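Local coordinates for protein cytochrome C-552 (Thiobacillus ferrooxidans, PDB 1H1O) that carries electrons in the periplasm as a diheme, high-potential c-type cytochrome of the c4 kind, at residues A[40-43]-A[44-48]; A[73-76]-A[77-80]. One frame throughout, in Å; residues are numbered along the deposited sequence.

Interaction 1: A[40-43]-A[44-48]; sequences KSYM and EAQLK. With HEM (protoporphyrin IX containing Fe), chain D.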
loop_
_atom_site.group_PDB
_atom_site.type_symbol
_atom_site.label_atom_id
_atom_site.label_comp_id
_atom_site.label_asym_id
_atom_site.label_seq_id
_atom_site.Cartn_x
_atom_site.Cartn_y
_atom_site.Cartn_z
ATOM N N LYS A 40 -8.175 9.357 -1.332
ATOM C CA LYS A 40 -7.609 10.691 -1.204
ATOM C C LYS A 40 -6.914 10.924 0.130
ATOM O O LYS A 40 -5.722 11.219 0.181
ATOM C CB LYS A 40 -8.704 11.745 -1.423
ATOM C CG LYS A 40 -9.248 11.777 -2.856
ATOM C CD LYS A 40 -10.286 12.880 -3.071
ATOM C CE LYS A 40 -11.668 12.492 -2.544
ATOM N NZ LYS A 40 -12.266 11.389 -3.350
ATOM N N SER A 41 -7.665 10.794 1.214
ATOM C CA SER A 41 -7.108 11.005 2.539
ATOM C C SER A 41 -5.869 10.158 2.760
ATOM O O SER A 41 -4.929 10.595 3.409
ATOM C CB SER A 41 -8.147 10.668 3.601
ATOM O OG SER A 41 -8.759 9.430 3.282
ATOM N N TYR A 42 -5.862 8.942 2.239
ATOM C CA TYR A 42 -4.691 8.111 2.439
ATOM C C TYR A 42 -3.489 8.683 1.682
ATOM O O TYR A 42 -2.414 8.897 2.264
ATOM C CB TYR A 42 -4.935 6.682 1.969
ATOM C CG TYR A 42 -3.703 5.839 2.177
ATOM C CD1 TYR A 42 -3.364 5.386 3.447
ATOM C CD2 TYR A 42 -2.851 5.533 1.116
ATOM C CE1 TYR A 42 -2.219 4.652 3.660
ATOM C CE2 TYR A 42 -1.698 4.788 1.318
ATOM C CZ TYR A 42 -1.390 4.350 2.596
ATOM O OH TYR A 42 -0.281 3.577 2.831
ATOM N N MET A 43 -3.683 8.917 0.385
ATOM C CA MET A 43 -2.633 9.461 -0.474
ATOM C C MET A 43 -2.083 10.693 0.201
ATOM O O MET A 43 -0.870 10.858 0.371
ATOM C CB MET A 43 -3.211 9.876 -1.830
ATOM C CG MET A 43 -3.734 8.751 -2.685
ATOM S SD MET A 43 -2.407 7.646 -3.189
ATOM C CE MET A 43 -1.823 8.488 -4.733
ATOM N N GLU A 44 -3.006 11.559 0.590
ATOM C CA GLU A 44 -2.674 12.815 1.226
ATOM C C GLU A 44 -1.849 12.586 2.474
ATOM O O GLU A 44 -0.833 13.250 2.679
ATOM C CB GLU A 44 -3.958 13.546 1.581
ATOM C CG GLU A 44 -3.878 15.049 1.510
ATOM C CD GLU A 44 -5.203 15.687 1.866
ATOM O OE1 GLU A 44 -5.493 15.796 3.076
ATOM O OE2 GLU A 44 -5.961 16.059 0.938
ATOM N N ALA A 45 -2.288 11.648 3.316
ATOM C CA ALA A 45 -1.559 11.361 4.548
ATOM C C ALA A 45 -0.139 10.904 4.232
ATOM O O ALA A 45 0.817 11.380 4.841
ATOM C CB ALA A 45 -2.280 10.294 5.355
ATOM N N GLN A 46 0.004 9.991 3.273
ATOM C CA GLN A 46 1.331 9.502 2.921
ATOM C C GLN A 46 2.232 10.616 2.418
ATOM O O GLN A 46 3.331 10.809 2.925
ATOM C CB GLN A 46 1.241 8.393 1.878
ATOM C CG GLN A 46 0.495 7.178 2.370
ATOM C CD GLN A 46 0.740 6.896 3.842
ATOM O OE1 GLN A 46 -0.198 6.895 4.648
ATOM N NE2 GLN A 46 1.999 6.665 4.203
ATOM N N LEU A 47 1.763 11.367 1.432
ATOM C CA LEU A 47 2.560 12.461 0.897
ATOM C C LEU A 47 2.999 13.441 1.976
ATOM O O LEU A 47 4.130 13.928 1.946
ATOM C CB LEU A 47 1.791 13.190 -0.195
ATOM C CG LEU A 47 1.716 12.389 -1.495
ATOM C CD1 LEU A 47 0.738 13.073 -2.438
ATOM C CD2 LEU A 47 3.118 12.251 -2.118
ATOM N N LYS A 48 2.123 13.727 2.933
ATOM C CA LYS A 48 2.483 14.643 4.007
ATOM C C LYS A 48 3.487 13.971 4.941
ATOM O O LYS A 48 4.391 14.618 5.464
ATOM C CB LYS A 48 1.240 15.073 4.797
ATOM C CG LYS A 48 0.312 16.026 4.051
ATOM C CD LYS A 48 -0.735 16.609 5.002
ATOM C CE LYS A 48 -1.546 17.730 4.351
ATOM N NZ LYS A 48 -2.638 18.211 5.263
HETATM C CHA HEM D . 5.147 5.513 -2.541
HETATM C CHB HEM D . 3.041 9.503 -4.182
HETATM C CHC HEM D . 6.773 10.204 -7.151
HETATM C CHD HEM D . 8.811 6.193 -5.615
HETATM C C1A HEM D . 4.224 6.545 -2.716
HETATM C C2A HEM D . 2.991 6.711 -1.975
HETATM C C3A HEM D . 2.391 7.841 -2.444
HETATM C C4A HEM D . 3.276 8.352 -3.470
HETATM C CMA HEM D . 1.095 8.491 -2.031
HETATM C CAA HEM D . 2.499 5.786 -0.888
HETATM C CBA HEM D . 1.513 4.717 -1.412
HETATM C CGA HEM D . 1.044 3.804 -0.439
HETATM O O1A HEM D . 0.375 2.811 -0.899
HETATM O O2A HEM D . 1.253 3.916 0.787
HETATM C C1B HEM D . 3.885 10.036 -5.136
HETATM C C2B HEM D . 3.611 11.276 -5.822
HETATM C C3B HEM D . 4.676 11.497 -6.643
HETATM C C4B HEM D . 5.571 10.366 -6.472
HETATM C CMB HEM D . 2.366 12.112 -5.588
HETATM C CAB HEM D . 4.951 12.659 -7.564
HETATM C CBB HEM D . 5.066 14.037 -6.856
HETATM C C1C HEM D . 7.651 9.173 -7.008
HETATM C C2C HEM D . 8.894 9.044 -7.728
HETATM C C3C HEM D . 9.462 7.901 -7.268
HETATM C C4C HEM D . 8.575 7.349 -6.307
HETATM C CMC HEM D . 9.369 10.045 -8.746
HETATM C CAC HEM D . 10.807 7.254 -7.642
HETATM C CBC HEM D . 12.031 8.197 -7.438
HETATM C C1D HEM D . 7.991 5.642 -4.641
HETATM C C2D HEM D . 8.319 4.431 -3.914
HETATM C C3D HEM D . 7.308 4.265 -3.042
HETATM C C4D HEM D . 6.348 5.346 -3.258
HETATM C CMD HEM D . 9.571 3.617 -4.136
HETATM C CAD HEM D . 7.132 3.221 -1.993
HETATM C CBD HEM D . 8.129 3.699 -0.813
HETATM C CGD HEM D . 7.855 3.236 0.482
HETATM O O1D HEM D . 7.844 2.008 0.691
HETATM O O2D HEM D . 7.665 4.032 1.446
HETATM N NA HEM D . 4.385 7.546 -3.620
HETATM N NB HEM D . 5.085 9.482 -5.538
HETATM N NC HEM D . 7.469 8.113 -6.138
HETATM N ND HEM D . 6.796 6.176 -4.234
HETATM FE FE HEM D . 5.932 7.808 -4.908
#

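Interaction 2: A[73-76]-A[77-80]; sequences SAKI and TALA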
loop_
_atom_site.group_PDB
_atom_site.type_symbol
_atom_site.label_atom_id
_atom_site.label_comp_id
_atom_site.label_asym_id
_atom_site.label_seq_id
_atom_site.Cartn_x
_atom_site.Cartn_y
_atom_site.Cartn_z
ATOM N N SER A 73 0.833 21.864 0.388
ATOM C CA SER A 73 -0.488 21.339 0.732
ATOM C C SER A 73 -1.390 21.227 -0.495
ATOM O O SER A 73 -2.072 20.220 -0.693
ATOM C CB SER A 73 -1.153 22.236 1.781
ATOM O OG SER A 73 -0.401 22.252 2.981
ATOM N N ALA A 74 -1.368 22.264 -1.325
ATOM C CA ALA A 74 -2.189 22.303 -2.525
ATOM C C ALA A 74 -1.901 21.178 -3.509
ATOM O O ALA A 74 -2.825 20.553 -4.034
ATOM C CB ALA A 74 -2.030 23.643 -3.217
ATOM N N LYS A 75 -0.622 20.928 -3.777
ATOM C CA LYS A 75 -0.253 19.868 -4.709
ATOM C C LYS A 75 -0.544 18.512 -4.106
ATOM O O LYS A 75 -1.078 17.629 -4.778
ATOM C CB LYS A 75 1.228 19.958 -5.085
ATOM C CG LYS A 75 1.473 20.344 -6.541
ATOM C CD LYS A 75 1.134 21.815 -6.820
ATOM C CE LYS A 75 -0.369 22.102 -6.844
ATOM N NZ LYS A 75 -0.631 23.572 -6.903
ATOM N N ILE A 76 -0.186 18.344 -2.838
ATOM C CA ILE A 76 -0.445 17.076 -2.172
ATOM C C ILE A 76 -1.898 16.724 -2.415
ATOM O O ILE A 76 -2.211 15.646 -2.907
ATOM C CB ILE A 76 -0.167 17.171 -0.666
ATOM C CG1 ILE A 76 1.347 17.196 -0.444
ATOM C CG2 ILE A 76 -0.807 15.997 0.070
ATOM C CD1 ILE A 76 1.763 17.302 1.001
ATOM N N THR A 77 -2.787 17.655 -2.104
ATOM C CA THR A 77 -4.212 17.426 -2.302
ATOM C C THR A 77 -4.562 17.219 -3.772
ATOM O O THR A 77 -5.375 16.360 -4.120
ATOM C CB THR A 77 -5.027 18.608 -1.767
ATOM O OG1 THR A 77 -4.761 18.766 -0.366
ATOM C CG2 THR A 77 -6.527 18.372 -1.993
ATOM N N ALA A 78 -3.948 18.017 -4.636
ATOM C CA ALA A 78 -4.212 17.912 -6.063
ATOM C C ALA A 78 -3.852 16.516 -6.551
ATOM O O ALA A 78 -4.626 15.858 -7.247
ATOM C CB ALA A 78 -3.404 18.964 -6.822
ATOM N N LEU A 79 -2.660 16.077 -6.177
ATOM C CA LEU A 79 -2.172 14.766 -6.567
ATOM C C LEU A 79 -3.035 13.667 -5.975
ATOM O O LEU A 79 -3.460 12.746 -6.682
ATOM C CB LEU A 79 -0.728 14.601 -6.107
ATOM C CG LEU A 79 0.250 15.547 -6.805
ATOM C CD1 LEU A 79 1.630 15.421 -6.195
ATOM C CD2 LEU A 79 0.273 15.212 -8.290
ATOM N N ALA A 80 -3.291 13.765 -4.676
ATOM C CA ALA A 80 -4.107 12.773 -3.990
ATOM C C ALA A 80 -5.388 12.578 -4.786
ATOM O O ALA A 80 -5.811 11.451 -5.060
ATOM C CB ALA A 80 -4.431 13.251 -2.583
#

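Interaction 1: A[40-43]-A[44-48]
Gln-46 lies across the ring of Tyr-42, one helical turn further along helix 40-51. Its CG sits over one face, 3.7 Å from the ring centroid and 26° off the normal, in a CH-pi contact displaced toward the rim, and its amide plane is turned 23° from that of the ring. The tyrosine ring runs out to the heme because chi1 (180°) sets CG opposite the backbone N, and the propionate carbon CGA lies in the ring plane at the edge. Tyr-42 OH donates a hydrogen bond of 2.6 Å to HEM O2A, and Arg-156, from the second cytochrome c family region, is hydrogen-bonded to the same hydroxyl. A phenylalanine here would probably leave that propionate oxygen and Arg-156 without the hydroxyl that joins them.

Leu-47 covers the nonpolar rim of the same heme. Its CB packs 3.6 Å from Met-43 O, and CG lies 3.5 Å from Met-43 O, the carbonyl that accepts the backbone hydrogen bond of Leu-47. Beyond CG the branches part: CD1 reaches methyl CMB of the heme at 3.7 Å, while CD2 comes within 3.4 Å of the meso carbon CHB. Met-43 adds its sulfur, SD being 3.8 Å from heme methyl CMA; a chain bent at both chi2 and chi3 brings it there. Met-43 also touches Phe-83, Leu-35 and Gln-38.

The helix thus offers the heme two chemistries, hydrocarbon and thioether against the porphyrin rim and a phenol against a propionate. Because Tyr-42 and Gln-46 belong to the pockets of both hemes, the hydroxyl held between propionate and arginine sits at the junction of the two cytochrome units, where it is likely to temper the propionate's negative charge.

Interaction 2: A[73-76]-A[77-80]
The flat groups that meet between Ser-73 to Ile-76 and Thr-77 to Ala-80 are peptide units, approached at their carbonyl oxygens rather than stacked face on face. Thr-77 N, for instance, donates a hydrogen bond of 3.0 Å to Ser-73 O. This is the opening of an alpha-helix, 73-85, within the first cytochrome c family region, and four successive i to i+4 hydrogen bonds run from Thr-77, Ala-78, Leu-79 and Ala-80 back to Ser-73, Ala-74, Lys-75 and Ile-76. Just before it, Asp-72 OD2 accepts a hydrogen bond from Lys-75 N.

Thr-77 turns its hydroxyl back along the helix: with OG1 beside its own backbone N (chi1 -60°), OG1 lies 3.1 Å from Ser-73 O. The same OG1 is also hydrogen-bonded to Glu-44 OE2 of helix 40-51. On the solvent side the lysine chain of Lys-75 passes loosely by Ala-78, with Lys-75 CE 4.4 Å from Ala-78 CB.

The buried side of the turn is aliphatic. Leu-79 packs against Leu-71 and the heme and lies about 4 Å, side chain to side chain, from Cys-16, which is predicted to bind that heme covalently. Leu-79 N donates a hydrogen bond of 2.6 Å to Lys-75 O, and Leu-79 CG lies 3.2 Å from the same oxygen.

Each interaction joins neighbouring turns of one helix, 40-51 in interaction 1 and 73-85 in interaction 2; the two helices pack together, and the centres of the two interactions are about 9 Å apart. Glu-44 bridges them: its OE2 lies 3.2 Å from Thr-77 OG1, a probable hydrogen bond, and its CG lies 3.5 Å from Ile-76 CG2. Lys-48 CG extends the aliphatic patch, 3.6 Å from Ile-76 CD1. Nearer the start of helix 40-51, Ala-80 CB approaches Lys-40 O at 3.7 Å. Both helices also reach one heme pocket, 40-48 through Tyr-42, Met-43, Gln-46 and Leu-47, and 73-80 through Leu-79, whose side chain is about 3 Å from the heme at the nearest atoms.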